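Local coordinates for MutT/NUDIX family protein (Bacillus thuringiensis str. Al Hakam, PDB 3ID9), which probably hydrolyses nucleoside diphosphates linked to another moiety, as other MutT/NUDIX hydrolases do, at residues 36-41 / 133-138. Sequence-based numbering, arbitrary orientation.
Sequences VLLVKQ and SYYGFS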
ATOM      1  N   VAL B  36       8.397   7.627 -18.786  1.00 26.21           N
ATOM      2  CA  VAL B  36       7.254   6.914 -18.246  1.00 26.05           C
ATOM      3  C   VAL B  36       6.312   6.472 -19.354  1.00 24.67           C
ATOM      4  O   VAL B  36       6.073   7.200 -20.305  1.00 24.45           O
ATOM      5  CB  VAL B  36       6.458   7.797 -17.254  1.00 26.54           C
ATOM      6  CG1 VAL B  36       5.362   6.982 -16.593  1.00 27.94           C
ATOM      7  CG2 VAL B  36       7.384   8.339 -16.196  1.00 30.75           C
ATOM      8  N   LEU B  37       5.760   5.276 -19.211  1.00 23.73           N
ATOM      9  CA  LEU B  37       4.828   4.740 -20.191  1.00 23.82           C
ATOM     10  C   LEU B  37       3.449   5.388 -20.065  1.00 24.54           C
ATOM     11  O   LEU B  37       2.800   5.260 -19.034  1.00 26.03           O
ATOM     12  CB  LEU B  37       4.702   3.227 -19.984  1.00 23.70           C
ATOM     13  CG  LEU B  37       3.793   2.264 -20.769  1.00 27.52           C
ATOM     14  CD1 LEU B  37       2.646   2.980 -21.449  1.00 25.16           C
ATOM     15  CD2 LEU B  37       4.635   1.521 -21.779  1.00 26.22           C
ATOM     16  N   LEU B  38       3.007   6.093 -21.104  1.00 23.71           N
ATOM     17  CA  LEU B  38       1.673   6.669 -21.089  1.00 23.33           C
ATOM     18  C   LEU B  38       0.851   5.941 -22.131  1.00 24.62           C
ATOM     19  O   LEU B  38       1.366   5.459 -23.129  1.00 24.56           O
ATOM     20  CB  LEU B  38       1.666   8.168 -21.385  1.00 23.61           C
ATOM     21  CG  LEU B  38       2.385   9.061 -20.370  1.00 26.05           C
ATOM     22  CD1 LEU B  38       2.062  10.530 -20.682  1.00 21.37           C
ATOM     23  CD2 LEU B  38       1.958   8.685 -18.938  1.00 21.18           C
ATOM     24  N   VAL B  39      -0.441   5.870 -21.867  1.00 26.55           N
ATOM     25  CA  VAL B  39      -1.398   5.197 -22.706  1.00 28.85           C
ATOM     26  C   VAL B  39      -2.439   6.226 -23.133  1.00 32.55           C
ATOM     27  O   VAL B  39      -2.639   7.238 -22.455  1.00 29.70           O
ATOM     28  CB  VAL B  39      -2.037   4.039 -21.889  1.00 28.90           C
ATOM     29  CG1 VAL B  39      -3.452   3.774 -22.328  1.00 31.33           C
ATOM     30  CG2 VAL B  39      -1.197   2.787 -22.049  1.00 25.32           C
ATOM     31  N   LYS B  40      -3.091   5.989 -24.263  1.00 37.58           N
ATOM     32  CA  LYS B  40      -4.101   6.927 -24.725  1.00 45.33           C
ATOM     33  C   LYS B  40      -5.467   6.385 -24.325  1.00 51.05           C
ATOM     34  O   LYS B  40      -5.793   5.233 -24.619  1.00 49.55           O
ATOM     35  CB  LYS B  40      -4.022   7.095 -26.240  1.00 45.75           C
ATOM     36  CG  LYS B  40      -4.840   8.240 -26.786  1.00 46.35           C
ATOM     37  CD  LYS B  40      -4.100   9.564 -26.674  1.00 49.00           C
ATOM     38  CE  LYS B  40      -3.770  10.137 -28.060  1.00 48.61           C
ATOM     39  NZ  LYS B  40      -4.986  10.386 -28.896  1.00 45.77           N
ATOM     40  N   GLN B  41      -6.249   7.221 -23.639  1.00 58.87           N
ATOM     41  CA  GLN B  41      -7.589   6.853 -23.174  1.00 66.18           C
ATOM     42  C   GLN B  41      -8.592   6.728 -24.315  1.00 69.30           C
ATOM     43  O   GLN B  41      -8.672   7.600 -25.184  1.00 69.56           O
ATOM     44  CB  GLN B  41      -8.114   7.889 -22.175  1.00 68.28           C
ATOM     45  CG  GLN B  41      -7.331   7.985 -20.875  1.00 72.97           C
ATOM     46  CD  GLN B  41      -7.894   9.046 -19.936  1.00 76.51           C
ATOM     47  OE1 GLN B  41      -7.916  10.238 -20.266  1.00 78.03           O
ATOM     48  NE2 GLN B  41      -8.358   8.619 -18.762  1.00 76.80           N
ATOM     49  N   SER B 133       4.795  17.529 -17.101  1.00 26.74           N
ATOM     50  CA  SER B 133       3.982  18.712 -16.840  1.00 29.50           C
ATOM     51  C   SER B 133       3.179  19.055 -18.084  1.00 29.83           C
ATOM     52  O   SER B 133       2.070  19.575 -18.002  1.00 29.43           O
ATOM     53  CB  SER B 133       4.861  19.899 -16.433  1.00 30.64           C
ATOM     54  OG  SER B 133       5.913  20.083 -17.359  1.00 36.37           O
ATOM     55  N   TYR B 134       3.744  18.748 -19.243  1.00 29.75           N
ATOM     56  CA  TYR B 134       3.071  19.011 -20.501  1.00 31.35           C
ATOM     57  C   TYR B 134       1.766  18.220 -20.603  1.00 32.69           C
ATOM     58  O   TYR B 134       0.819  18.649 -21.258  1.00 33.56           O
ATOM     59  CB  TYR B 134       3.983  18.624 -21.660  1.00 32.83           C
ATOM     60  CG  TYR B 134       3.352  18.802 -23.014  1.00 33.19           C
ATOM     61  CD1 TYR B 134       3.361  20.043 -23.654  1.00 32.73           C
ATOM     62  CD2 TYR B 134       2.737  17.729 -23.655  1.00 33.00           C
ATOM     63  CE1 TYR B 134       2.771  20.207 -24.905  1.00 35.16           C
ATOM     64  CE2 TYR B 134       2.143  17.879 -24.899  1.00 35.09           C
ATOM     65  CZ  TYR B 134       2.164  19.119 -25.522  1.00 35.73           C
ATOM     66  OH  TYR B 134       1.574  19.259 -26.754  1.00 38.28           O
ATOM     67  N   TYR B 135       1.720  17.058 -19.961  1.00 32.40           N
ATOM     68  CA  TYR B 135       0.526  16.232 -20.010  1.00 31.77           C
ATOM     69  C   TYR B 135      -0.395  16.388 -18.809  1.00 31.91           C
ATOM     70  O   TYR B 135      -1.272  15.554 -18.586  1.00 31.47           O
ATOM     71  CB  TYR B 135       0.906  14.763 -20.200  1.00 30.81           C
ATOM     72  CG  TYR B 135       1.532  14.500 -21.546  1.00 30.57           C
ATOM     73  CD1 TYR B 135       2.915  14.414 -21.694  1.00 30.27           C
ATOM     74  CD2 TYR B 135       0.740  14.380 -22.683  1.00 29.33           C
ATOM     75  CE1 TYR B 135       3.488  14.215 -22.940  1.00 28.83           C
ATOM     76  CE2 TYR B 135       1.302  14.184 -23.931  1.00 30.09           C
ATOM     77  CZ  TYR B 135       2.674  14.103 -24.055  1.00 29.76           C
ATOM     78  OH  TYR B 135       3.219  13.930 -25.306  1.00 30.99           O
ATOM     79  N   GLY B 136      -0.189  17.452 -18.035  1.00 31.99           N
ATOM     80  CA  GLY B 136      -1.055  17.718 -16.899  1.00 31.46           C
ATOM     81  C   GLY B 136      -0.643  17.203 -15.534  1.00 32.43           C
ATOM     82  O   GLY B 136      -1.356  17.411 -14.555  1.00 31.00           O
ATOM     83  N   PHE B 137       0.494  16.530 -15.445  1.00 31.96           N
ATOM     84  CA  PHE B 137       0.918  16.033 -14.156  1.00 33.21           C
ATOM     85  C   PHE B 137       1.480  17.174 -13.320  1.00 34.50           C
ATOM     86  O   PHE B 137       2.211  18.031 -13.819  1.00 36.27           O
ATOM     87  CB  PHE B 137       1.945  14.916 -14.333  1.00 33.47           C
ATOM     88  CG  PHE B 137       1.403  13.729 -15.070  1.00 37.41           C
ATOM     89  CD1 PHE B 137       1.365  13.714 -16.465  1.00 36.65           C
ATOM     90  CD2 PHE B 137       0.864  12.649 -14.377  1.00 37.40           C
ATOM     91  CE1 PHE B 137       0.800  12.648 -17.151  1.00 35.87           C
ATOM     92  CE2 PHE B 137       0.294  11.571 -15.060  1.00 37.70           C
ATOM     93  CZ  PHE B 137       0.263  11.573 -16.449  1.00 36.49           C
ATOM     94  N   SER B 138       1.115  17.190 -12.045  1.00 34.17           N
ATOM     95  CA  SER B 138       1.576  18.229 -11.136  1.00 34.51           C
ATOM     96  C   SER B 138       3.037  18.004 -10.771  1.00 35.67           C
ATOM     97  O   SER B 138       3.544  16.885 -10.876  1.00 34.95           O
ATOM     98  CB  SER B 138       0.734  18.214  -9.864  1.00 31.63           C
ATOM     99  OG  SER B 138       0.949  17.014  -9.149  1.00 29.79           O
TER
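Leu38 packs from strand 35-40 against the loop that leads to helix 139-147, and its two methyls go to two different aromatic rings. Leu38 CD1 sits over one face of the Tyr135 ring, 4.1 Å from Tyr135 CG and displaced toward the rim, an apolar contact of a methyl on a ring face. The other branch, Leu38 CD2, meets Phe137 CZ at 4.2 Å, coming in obliquely to the ring. With chi1 at -64° and chi2 at -170°, the leucine fork opens toward both rings at once. The opposite face of Tyr135 is taken by its own neighbour, where Tyr134 CD2 lies 3.5 Å above the ring plane, so the tyrosine is packed on both faces.

No hydrogen bond joins the two segments; the contact is wholly apolar and small, burying 111 Å² in all. Polar bonds instead shape the loop itself. Gly136 N donates to Ser133 O (3.1 Å), closing a tight turn, and Gly136 takes a positive phi of 94° between the two aromatic residues. Further on, Ser138 N-caps helix 139-147, its OG bonded to Phe141 N.

Trp48 also touches Leu38, while Gln125 and Val127 lie against Tyr135 and Ile142 against Phe137. The contact thus joins a strand of the central mixed sheet to the loop entering helix 139-147, within the alpha/beta/alpha sandwich of the Nudix fold.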